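Local atomic coordinates of fatty acid synthase 1, isoform A (Drosophila melanogaster, PDB entry 6FN6), a protein that probably carries out the de novo synthesis of long-chain saturated fatty acids from acetyl-CoA and malonyl-CoA with NADPH, this piece being its dehydratase, enoylreductase and ketoreductase region. Residues D985-E997 and P1034-S1046. Sequence-based numbering, arbitrary orientation.
Sequences DVTTAAGAKKLLE and PKVTATKYLDQFS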
loop_
_atom_site.group_PDB
_atom_site.type_symbol
_atom_site.label_atom_id
_atom_site.label_comp_id
_atom_site.label_asym_id
_atom_site.label_seq_id
_atom_site.Cartn_x
_atom_site.Cartn_y
_atom_site.Cartn_z
ATOM N N ASP A 985 -48.467 -36.554 -25.462
ATOM C CA ASP A 985 -48.994 -37.549 -24.536
ATOM C C ASP A 985 -48.258 -38.877 -24.684
ATOM O O ASP A 985 -48.460 -39.603 -25.655
ATOM C CB ASP A 985 -50.492 -37.745 -24.767
ATOM C CG ASP A 985 -51.103 -38.747 -23.814
ATOM O OD1 ASP A 985 -50.506 -38.985 -22.742
ATOM O OD2 ASP A 985 -52.182 -39.290 -24.126
ATOM N N VAL A 986 -47.403 -39.186 -23.715
ATOM C CA VAL A 986 -46.560 -40.377 -23.774
ATOM C C VAL A 986 -47.266 -41.602 -23.182
ATOM O O VAL A 986 -46.758 -42.720 -23.268
ATOM C CB VAL A 986 -45.210 -40.112 -23.059
ATOM C CG1 VAL A 986 -45.425 -39.842 -21.570
ATOM C CG2 VAL A 986 -44.242 -41.272 -23.260
ATOM N N THR A 987 -48.441 -41.396 -22.594
ATOM C CA THR A 987 -49.157 -42.480 -21.927
ATOM C C THR A 987 -49.743 -43.476 -22.926
ATOM O O THR A 987 -49.929 -44.649 -22.604
ATOM C CB THR A 987 -50.294 -41.945 -21.039
ATOM O OG1 THR A 987 -51.267 -41.281 -21.850
ATOM C CG2 THR A 987 -49.750 -40.972 -20.003
ATOM N N THR A 988 -50.050 -43.006 -24.130
ATOM C CA THR A 988 -50.580 -43.877 -25.174
ATOM C C THR A 988 -49.450 -44.618 -25.881
ATOM O O THR A 988 -48.280 -44.293 -25.702
ATOM C CB THR A 988 -51.395 -43.086 -26.215
ATOM O OG1 THR A 988 -50.524 -42.219 -26.952
ATOM C CG2 THR A 988 -52.478 -42.260 -25.534
ATOM N N ALA A 989 -49.803 -45.616 -26.682
ATOM C CA ALA A 989 -48.808 -46.404 -27.401
ATOM C C ALA A 989 -48.189 -45.600 -28.538
ATOM O O ALA A 989 -46.980 -45.653 -28.761
ATOM C CB ALA A 989 -49.435 -47.681 -27.937
ATOM N N ALA A 990 -49.024 -44.853 -29.252
ATOM C CA ALA A 990 -48.563 -44.053 -30.382
ATOM C C ALA A 990 -47.658 -42.917 -29.908
ATOM O O ALA A 990 -46.662 -42.592 -30.553
ATOM C CB ALA A 990 -49.744 -43.505 -31.156
ATOM N N GLY A 991 -48.016 -42.312 -28.781
ATOM C CA GLY A 991 -47.223 -41.241 -28.209
ATOM C C GLY A 991 -45.862 -41.705 -27.730
ATOM O O GLY A 991 -44.846 -41.066 -28.002
ATOM N N ALA A 992 -45.842 -42.828 -27.018
ATOM C CA ALA A 992 -44.592 -43.396 -26.537
ATOM C C ALA A 992 -43.693 -43.726 -27.719
ATOM O O ALA A 992 -42.500 -43.414 -27.716
ATOM C CB ALA A 992 -44.857 -44.639 -25.707
ATOM N N LYS A 993 -44.280 -44.351 -28.731
ATOM C CA LYS A 993 -43.551 -44.721 -29.935
ATOM C C LYS A 993 -42.950 -43.496 -30.619
ATOM O O LYS A 993 -41.808 -43.532 -31.077
ATOM C CB LYS A 993 -44.470 -45.463 -30.905
ATOM C CG LYS A 993 -43.761 -45.980 -32.141
ATOM C CD LYS A 993 -44.642 -46.928 -32.929
ATOM C CE LYS A 993 -43.996 -47.309 -34.249
ATOM N NZ LYS A 993 -43.923 -46.155 -35.188
ATOM N N LYS A 994 -43.720 -42.415 -30.681
ATOM C CA LYS A 994 -43.271 -41.197 -31.345
ATOM C C LYS A 994 -42.118 -40.554 -30.575
ATOM O O LYS A 994 -41.112 -40.164 -31.168
ATOM C CB LYS A 994 -44.420 -40.199 -31.487
ATOM C CG LYS A 994 -44.106 -39.049 -32.428
ATOM C CD LYS A 994 -45.067 -37.888 -32.248
ATOM C CE LYS A 994 -44.633 -36.691 -33.079
ATOM N NZ LYS A 994 -45.400 -35.459 -32.751
ATOM N N LEU A 995 -42.275 -40.434 -29.260
ATOM C CA LEU A 995 -41.235 -39.864 -28.411
ATOM C C LEU A 995 -39.898 -40.552 -28.673
ATOM O O LEU A 995 -38.883 -39.893 -28.895
ATOM C CB LEU A 995 -41.615 -39.999 -26.933
ATOM C CG LEU A 995 -40.575 -39.570 -25.892
ATOM C CD1 LEU A 995 -40.423 -38.061 -25.883
ATOM C CD2 LEU A 995 -40.949 -40.086 -24.505
ATOM N N LEU A 996 -39.910 -41.880 -28.667
ATOM C CA LEU A 996 -38.688 -42.658 -28.807
ATOM C C LEU A 996 -38.075 -42.515 -30.197
ATOM O O LEU A 996 -36.856 -42.498 -30.341
ATOM C CB LEU A 996 -38.966 -44.135 -28.513
ATOM C CG LEU A 996 -39.415 -44.463 -27.087
ATOM C CD1 LEU A 996 -39.867 -45.909 -26.988
ATOM C CD2 LEU A 996 -38.303 -44.189 -26.091
ATOM N N GLU A 997 -38.912 -42.404 -31.219
ATOM C CA GLU A 997 -38.404 -42.311 -32.580
ATOM C C GLU A 997 -37.832 -40.930 -32.878
ATOM O O GLU A 997 -36.820 -40.813 -33.565
ATOM C CB GLU A 997 -39.501 -42.654 -33.587
ATOM C CG GLU A 997 -39.653 -44.146 -33.837
ATOM C CD GLU A 997 -40.891 -44.492 -34.640
ATOM O OE1 GLU A 997 -41.690 -43.578 -34.929
ATOM O OE2 GLU A 997 -41.061 -45.682 -34.983
ATOM N N PRO A 1034 -51.631 -43.970 -15.269
ATOM C CA PRO A 1034 -50.788 -43.331 -16.287
ATOM C C PRO A 1034 -49.299 -43.542 -16.033
ATOM O O PRO A 1034 -48.502 -43.509 -16.971
ATOM C CB PRO A 1034 -51.152 -41.847 -16.166
ATOM C CG PRO A 1034 -52.508 -41.831 -15.554
ATOM C CD PRO A 1034 -52.547 -43.007 -14.630
ATOM N N LYS A 1035 -48.934 -43.759 -14.773
ATOM C CA LYS A 1035 -47.549 -44.026 -14.413
ATOM C C LYS A 1035 -47.117 -45.371 -14.994
ATOM O O LYS A 1035 -46.013 -45.513 -15.519
ATOM C CB LYS A 1035 -47.385 -44.024 -12.888
ATOM C CG LYS A 1035 -47.770 -42.705 -12.221
ATOM C CD LYS A 1035 -47.627 -42.760 -10.703
ATOM C CE LYS A 1035 -48.699 -43.630 -10.053
ATOM N NZ LYS A 1035 -50.078 -43.109 -10.284
ATOM N N VAL A 1036 -48.012 -46.347 -14.898
ATOM C CA VAL A 1036 -47.748 -47.708 -15.350
ATOM C C VAL A 1036 -47.701 -47.818 -16.874
ATOM O O VAL A 1036 -46.779 -48.407 -17.436
ATOM C CB VAL A 1036 -48.807 -48.671 -14.773
ATOM C CG1 VAL A 1036 -48.642 -50.078 -15.341
ATOM C CG2 VAL A 1036 -48.733 -48.693 -13.255
ATOM N N THR A 1037 -48.701 -47.243 -17.535
ATOM C CA THR A 1037 -48.887 -47.428 -18.973
ATOM C C THR A 1037 -47.779 -46.817 -19.832
ATOM O O THR A 1037 -47.428 -47.367 -20.877
ATOM C CB THR A 1037 -50.236 -46.837 -19.429
ATOM O OG1 THR A 1037 -50.328 -45.466 -19.023
ATOM C CG2 THR A 1037 -51.387 -47.619 -18.818
ATOM N N ALA A 1038 -47.237 -45.682 -19.407
ATOM C CA ALA A 1038 -46.140 -45.054 -20.138
ATOM C C ALA A 1038 -44.903 -45.947 -20.087
ATOM O O ALA A 1038 -44.263 -46.203 -21.107
ATOM C CB ALA A 1038 -45.830 -43.680 -19.569
ATOM N N THR A 1039 -44.582 -46.428 -18.892
ATOM C CA THR A 1039 -43.437 -47.309 -18.703
ATOM C C THR A 1039 -43.630 -48.587 -19.508
ATOM O O THR A 1039 -42.689 -49.107 -20.109
ATOM C CB THR A 1039 -43.242 -47.661 -17.217
ATOM O OG1 THR A 1039 -43.208 -46.460 -16.438
ATOM C CG2 THR A 1039 -41.948 -48.435 -17.007
ATOM N N LYS A 1040 -44.861 -49.085 -19.519
ATOM C CA LYS A 1040 -45.179 -50.325 -20.215
ATOM C C LYS A 1040 -44.925 -50.176 -21.716
ATOM O O LYS A 1040 -44.302 -51.036 -22.337
ATOM C CB LYS A 1040 -46.631 -50.721 -19.949
ATOM C CG LYS A 1040 -47.080 -51.984 -20.657
ATOM C CD LYS A 1040 -48.496 -52.358 -20.249
ATOM C CE LYS A 1040 -48.958 -53.638 -20.927
ATOM N NZ LYS A 1040 -50.281 -54.090 -20.418
ATOM N N TYR A 1041 -45.405 -49.079 -22.292
ATOM C CA TYR A 1041 -45.238 -48.836 -23.720
ATOM C C TYR A 1041 -43.813 -48.403 -24.059
ATOM O O TYR A 1041 -43.258 -48.825 -25.076
ATOM C CB TYR A 1041 -46.233 -47.775 -24.198
ATOM C CG TYR A 1041 -47.671 -48.250 -24.281
ATOM C CD1 TYR A 1041 -47.983 -49.537 -24.703
ATOM C CD2 TYR A 1041 -48.717 -47.404 -23.938
ATOM C CE1 TYR A 1041 -49.295 -49.967 -24.777
ATOM C CE2 TYR A 1041 -50.031 -47.825 -24.009
ATOM C CZ TYR A 1041 -50.314 -49.106 -24.428
ATOM O OH TYR A 1041 -51.624 -49.522 -24.496
ATOM N N LEU A 1042 -43.224 -47.553 -23.221
ATOM C CA LEU A 1042 -41.836 -47.138 -23.413
ATOM C C LEU A 1042 -40.914 -48.353 -23.392
ATOM O O LEU A 1042 -39.991 -48.462 -24.200
ATOM C CB LEU A 1042 -41.412 -46.132 -22.342
ATOM C CG LEU A 1042 -41.966 -44.716 -22.507
ATOM C CD1 LEU A 1042 -41.712 -43.886 -21.261
ATOM C CD2 LEU A 1042 -41.370 -44.044 -23.725
ATOM N N ASP A 1043 -41.181 -49.273 -22.469
ATOM C CA ASP A 1043 -40.430 -50.518 -22.395
ATOM C C ASP A 1043 -40.566 -51.284 -23.701
ATOM O O ASP A 1043 -39.575 -51.708 -24.294
ATOM C CB ASP A 1043 -40.924 -51.378 -21.229
ATOM C CG ASP A 1043 -40.470 -52.824 -21.336
ATOM O OD1 ASP A 1043 -39.355 -53.067 -21.845
ATOM O OD2 ASP A 1043 -41.232 -53.722 -20.915
ATOM N N GLN A 1044 -41.804 -51.443 -24.148
ATOM C CA GLN A 1044 -42.116 -52.271 -25.306
ATOM C C GLN A 1044 -41.445 -51.768 -26.586
ATOM O O GLN A 1044 -40.790 -52.533 -27.291
ATOM C CB GLN A 1044 -43.636 -52.316 -25.491
ATOM C CG GLN A 1044 -44.123 -53.003 -26.753
ATOM C CD GLN A 1044 -45.637 -53.014 -26.845
ATOM O OE1 GLN A 1044 -46.333 -52.766 -25.859
ATOM N NE2 GLN A 1044 -46.156 -53.284 -28.038
ATOM N N PHE A 1045 -41.586 -50.477 -26.867
ATOM C CA PHE A 1045 -41.125 -49.915 -28.134
ATOM C C PHE A 1045 -39.632 -49.592 -28.147
ATOM O O PHE A 1045 -39.018 -49.556 -29.213
ATOM C CB PHE A 1045 -41.924 -48.654 -28.464
ATOM C CG PHE A 1045 -43.373 -48.916 -28.757
ATOM C CD1 PHE A 1045 -43.749 -49.593 -29.904
ATOM C CD2 PHE A 1045 -44.358 -48.490 -27.884
ATOM C CE1 PHE A 1045 -45.080 -49.838 -30.176
ATOM C CE2 PHE A 1045 -45.690 -48.731 -28.150
ATOM C CZ PHE A 1045 -46.052 -49.408 -29.298
ATOM N N SER A 1046 -39.051 -49.348 -26.976
ATOM C CA SER A 1046 -37.622 -49.067 -26.896
ATOM C C SER A 1046 -36.823 -50.294 -27.329
ATOM O O SER A 1046 -35.737 -50.168 -27.894
ATOM C CB SER A 1046 -37.222 -48.641 -25.481
ATOM O OG SER A 1046 -37.466 -49.670 -24.539
#
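Two aromatic rings of one helix, Y1041 and F1045, each take an aliphatic carbon of the other helix over the middle of a face, and no hydrogen bond joins 985-997 to 1034-1046. A989 CB sits 3.7 Å from the centroid of the Y1041 ring, a CH-pi contact almost on the ring normal, while T987 O lies at that ring's edge, in its plane, 3.3 Å from Y1041 CD2. One turn on, K993 CB lies over the F1045 ring, 4.2 Å from its centroid; K993 CG stands anti to its backbone N (chi1 -176°), and K993 CD runs on past F1045 CE1 before NZ turns to a salt bridge with E997. Both helices belong to the ketoreductase domain, a Rossmann-type fold, where the axes of 989-997 and 1034-1046 come within 8.8 Å and cross at -52° beside strand 1005-1011. A992 illustrates how a small residue at a helix crossing lets two backbones approach, its CB 3.7 Å from Y1041 CB. Deeper, L1042 CD2 fits among V986, L995 and L996, and L996 CD1 reaches across F1045 CB at 3.7 Å. Were Y1041 an alanine, A989 CB would probably lose the ring face beneath it, and a gap is likely to open beside the start of helix 989-1002. That start is ordered locally: T988 is the N-cap, its OG1 accepting from G991 N, and D985 OD1 accepts from both T987 N, forming an Asx turn, and T987 OG1.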